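Periplasmic binding protein (Veillonella parvula, PDB 4MO9) probably captures a ferric siderophore or a similar solute in the periplasm and passes it to an ABC importer. Local coordinates at residues K197-E205 and A228-T237. Sequence-based numbering, arbitrary orientation.
Sequences KPKPTVYLE and ATMAGADVIT
One water takes over where the pairing of V202 with V235 runs out: it donates to V202 O and to T237 OG1 (2.7 Å), which also hydrogen-bonds F218 O, and accepts from L204 N. V202 O is thus gripped twice, since I236 N also reaches it at 3.1 Å, nearly straight at 169°. Earlier, D234 N donates to P200 O and V202 N to D234 O, proline serving here purely as an acceptor. These bonds make the parallel bridges T201-D234 and V202-V235 of a beta-alpha-beta unit, in which helix 224-230 leads to edge strand 234-235. The helix closes in a Schellman motif with G232 at C-prime, where a CB would press on the carbonyl O of A231. On the face of V202 and V235, both beta-branched as suits a strand, small A233 admits V202 CG1 to 3.6 Å of its CB, while L204 CD1 rests on A228 CB. Under helix 249-255, branched I236 reaches two neighbours: CG2 meets T201 CB at 3.6 Å, and CG1, set between backbone N and carbonyl carbon (chi1 72°), carries CD1 to Y203 CB. Cut back to alanine, I236 would lose both arms, which is likely to open a gap beside T201 and Y203. Beside T201 CG2, D234 turns its carboxylate to a salt bridge with K238.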
loop_
_atom_site.group_PDB
_atom_site.type_symbol
_atom_site.label_atom_id
_atom_site.label_comp_id
_atom_site.label_asym_id
_atom_site.label_seq_id
_atom_site.Cartn_x
_atom_site.Cartn_y
_atom_site.Cartn_z
ATOM N N LYS A 197 27.052 -1.625 9.659
ATOM C CA LYS A 197 26.743 -2.012 11.048
ATOM C C LYS A 197 25.891 -3.274 11.079
ATOM O O LYS A 197 25.254 -3.615 10.077
ATOM C CB LYS A 197 25.950 -0.905 11.750
ATOM C CG LYS A 197 26.751 0.307 12.130
ATOM C CD LYS A 197 26.006 1.169 13.132
ATOM C CE LYS A 197 24.555 1.377 12.756
ATOM N NZ LYS A 197 23.879 2.342 13.675
ATOM N N PRO A 198 25.842 -3.960 12.234
ATOM C CA PRO A 198 24.971 -5.139 12.290
ATOM C C PRO A 198 23.517 -4.759 12.005
ATOM O O PRO A 198 23.092 -3.643 12.353
ATOM C CB PRO A 198 25.113 -5.609 13.732
ATOM C CG PRO A 198 26.463 -5.111 14.161
ATOM C CD PRO A 198 26.611 -3.778 13.479
ATOM N N LYS A 199 22.781 -5.660 11.359
ATOM C CA LYS A 199 21.374 -5.428 11.073
ATOM C C LYS A 199 20.559 -5.705 12.328
ATOM O O LYS A 199 20.802 -6.693 13.028
ATOM C CB LYS A 199 20.909 -6.324 9.926
ATOM C CG LYS A 199 21.727 -6.139 8.644
ATOM C CD LYS A 199 21.188 -6.972 7.485
ATOM C CE LYS A 199 21.970 -6.699 6.201
ATOM N NZ LYS A 199 22.028 -5.246 5.860
ATOM N N PRO A 200 19.604 -4.819 12.639
ATOM C CA PRO A 200 18.729 -5.130 13.770
ATOM C C PRO A 200 17.769 -6.246 13.398
ATOM O O PRO A 200 17.288 -6.285 12.256
ATOM C CB PRO A 200 17.968 -3.820 14.012
ATOM C CG PRO A 200 18.070 -3.069 12.757
ATOM C CD PRO A 200 19.384 -3.461 12.115
ATOM N N THR A 201 17.525 -7.148 14.340
ATOM C CA THR A 201 16.547 -8.206 14.159
ATOM C C THR A 201 15.166 -7.613 14.399
ATOM O O THR A 201 14.985 -6.791 15.303
ATOM C CB THR A 201 16.790 -9.386 15.123
ATOM O OG1 THR A 201 16.920 -8.899 16.467
ATOM C CG2 THR A 201 18.058 -10.147 14.736
ATOM N N VAL A 202 14.193 -8.015 13.586
ATOM C CA VAL A 202 12.853 -7.457 13.708
ATOM C C VAL A 202 11.762 -8.529 13.635
ATOM O O VAL A 202 11.825 -9.437 12.796
ATOM C CB VAL A 202 12.615 -6.344 12.646
ATOM C CG1 VAL A 202 12.828 -6.875 11.235
ATOM C CG2 VAL A 202 11.228 -5.751 12.780
ATOM N N TYR A 203 10.778 -8.436 14.531
ATOM C CA TYR A 203 9.582 -9.259 14.422
ATOM C C TYR A 203 8.449 -8.405 13.851
ATOM O O TYR A 203 8.156 -7.324 14.378
ATOM C CB TYR A 203 9.182 -9.873 15.774
ATOM C CG TYR A 203 7.798 -10.481 15.742
ATOM C CD1 TYR A 203 7.474 -11.454 14.803
ATOM C CD2 TYR A 203 6.810 -10.066 16.624
ATOM C CE1 TYR A 203 6.203 -12.002 14.740
ATOM C CE2 TYR A 203 5.534 -10.607 16.571
ATOM C CZ TYR A 203 5.238 -11.578 15.629
ATOM O OH TYR A 203 3.976 -12.129 15.566
ATOM N N LEU A 204 7.829 -8.884 12.773
ATOM C CA LEU A 204 6.798 -8.130 12.059
ATOM C C LEU A 204 5.460 -8.838 12.200
ATOM O O LEU A 204 5.380 -10.055 12.025
ATOM C CB LEU A 204 7.143 -8.037 10.570
ATOM C CG LEU A 204 8.480 -7.432 10.142
ATOM C CD1 LEU A 204 8.725 -7.693 8.648
ATOM C CD2 LEU A 204 8.494 -5.941 10.407
ATOM N N GLU A 205 4.403 -8.097 12.517
ATOM C CA GLU A 205 3.095 -8.736 12.643
ATOM C C GLU A 205 1.988 -7.784 12.216
ATOM O O GLU A 205 2.014 -6.600 12.581
ATOM C CB GLU A 205 2.835 -9.228 14.078
ATOM C CG GLU A 205 1.521 -10.022 14.215
ATOM C CD GLU A 205 1.117 -10.308 15.661
ATOM O OE1 GLU A 205 2.000 -10.634 16.495
ATOM O OE2 GLU A 205 -0.100 -10.234 15.972
ATOM N N ALA A 228 11.166 -4.784 4.786
ATOM C CA ALA A 228 12.067 -4.691 5.943
ATOM C C ALA A 228 13.483 -5.134 5.568
ATOM O O ALA A 228 14.473 -4.522 5.980
ATOM C CB ALA A 228 11.535 -5.523 7.090
ATOM N N THR A 229 13.577 -6.199 4.781
ATOM C CA THR A 229 14.871 -6.661 4.282
ATOM C C THR A 229 15.578 -5.609 3.413
ATOM O O THR A 229 16.779 -5.368 3.574
ATOM C CB THR A 229 14.708 -7.970 3.498
ATOM O OG1 THR A 229 14.239 -8.987 4.394
ATOM C CG2 THR A 229 16.035 -8.403 2.886
HETATM N N MSE A 230 14.839 -4.974 2.508
HETATM C CA MSE A 230 15.425 -3.947 1.647
HETATM C C MSE A 230 15.896 -2.736 2.440
HETATM O O MSE A 230 16.823 -2.032 2.023
HETATM C CB MSE A 230 14.416 -3.494 0.586
HETATM C CG MSE A 230 13.918 -4.618 -0.300
HETATM SE SE MSE A 230 12.824 -3.912 -1.782
HETATM C CE MSE A 230 14.124 -2.612 -2.420
ATOM N N ALA A 231 15.235 -2.487 3.571
ATOM C CA ALA A 231 15.557 -1.362 4.435
ATOM C C ALA A 231 16.622 -1.745 5.461
ATOM O O ALA A 231 16.896 -0.976 6.383
ATOM C CB ALA A 231 14.301 -0.866 5.148
ATOM N N GLY A 232 17.209 -2.933 5.323
ATOM C CA GLY A 232 18.392 -3.275 6.095
ATOM C C GLY A 232 18.144 -3.983 7.416
ATOM O O GLY A 232 18.999 -3.936 8.312
ATOM N N ALA A 233 16.999 -4.652 7.550
ATOM C CA ALA A 233 16.724 -5.413 8.773
ATOM C C ALA A 233 16.910 -6.924 8.599
ATOM O O ALA A 233 16.848 -7.450 7.476
ATOM C CB ALA A 233 15.332 -5.116 9.285
ATOM N N ASP A 234 17.135 -7.610 9.715
ATOM C CA ASP A 234 17.145 -9.069 9.742
ATOM C C ASP A 234 15.777 -9.565 10.223
ATOM O O ASP A 234 15.481 -9.526 11.421
ATOM C CB ASP A 234 18.250 -9.574 10.680
ATOM C CG ASP A 234 18.430 -11.080 10.623
ATOM O OD1 ASP A 234 17.623 -11.759 9.951
ATOM O OD2 ASP A 234 19.377 -11.596 11.262
ATOM N N VAL A 235 14.942 -10.021 9.290
ATOM C CA VAL A 235 13.594 -10.490 9.621
ATOM C C VAL A 235 13.630 -11.851 10.337
ATOM O O VAL A 235 13.926 -12.874 9.715
ATOM C CB VAL A 235 12.724 -10.576 8.350
ATOM C CG1 VAL A 235 11.319 -11.037 8.690
ATOM C CG2 VAL A 235 12.682 -9.219 7.641
ATOM N N ILE A 236 13.321 -11.876 11.636
ATOM C CA ILE A 236 13.525 -13.102 12.428
ATOM C C ILE A 236 12.711 -14.300 11.919
ATOM O O ILE A 236 13.052 -15.455 12.187
ATOM C CB ILE A 236 13.250 -12.901 13.951
ATOM C CG1 ILE A 236 11.751 -12.733 14.240
ATOM C CG2 ILE A 236 14.080 -11.737 14.515
ATOM C CD1 ILE A 236 11.398 -12.837 15.742
ATOM N N THR A 237 11.634 -14.019 11.191
ATOM C CA THR A 237 10.743 -15.060 10.683
ATOM C C THR A 237 11.078 -15.498 9.250
ATOM O O THR A 237 10.395 -16.364 8.702
ATOM C CB THR A 237 9.266 -14.599 10.718
ATOM O OG1 THR A 237 9.175 -13.254 10.228
ATOM C CG2 THR A 237 8.704 -14.659 12.138
HETATM O O HOH W 1 9.477 -11.000 11.651
#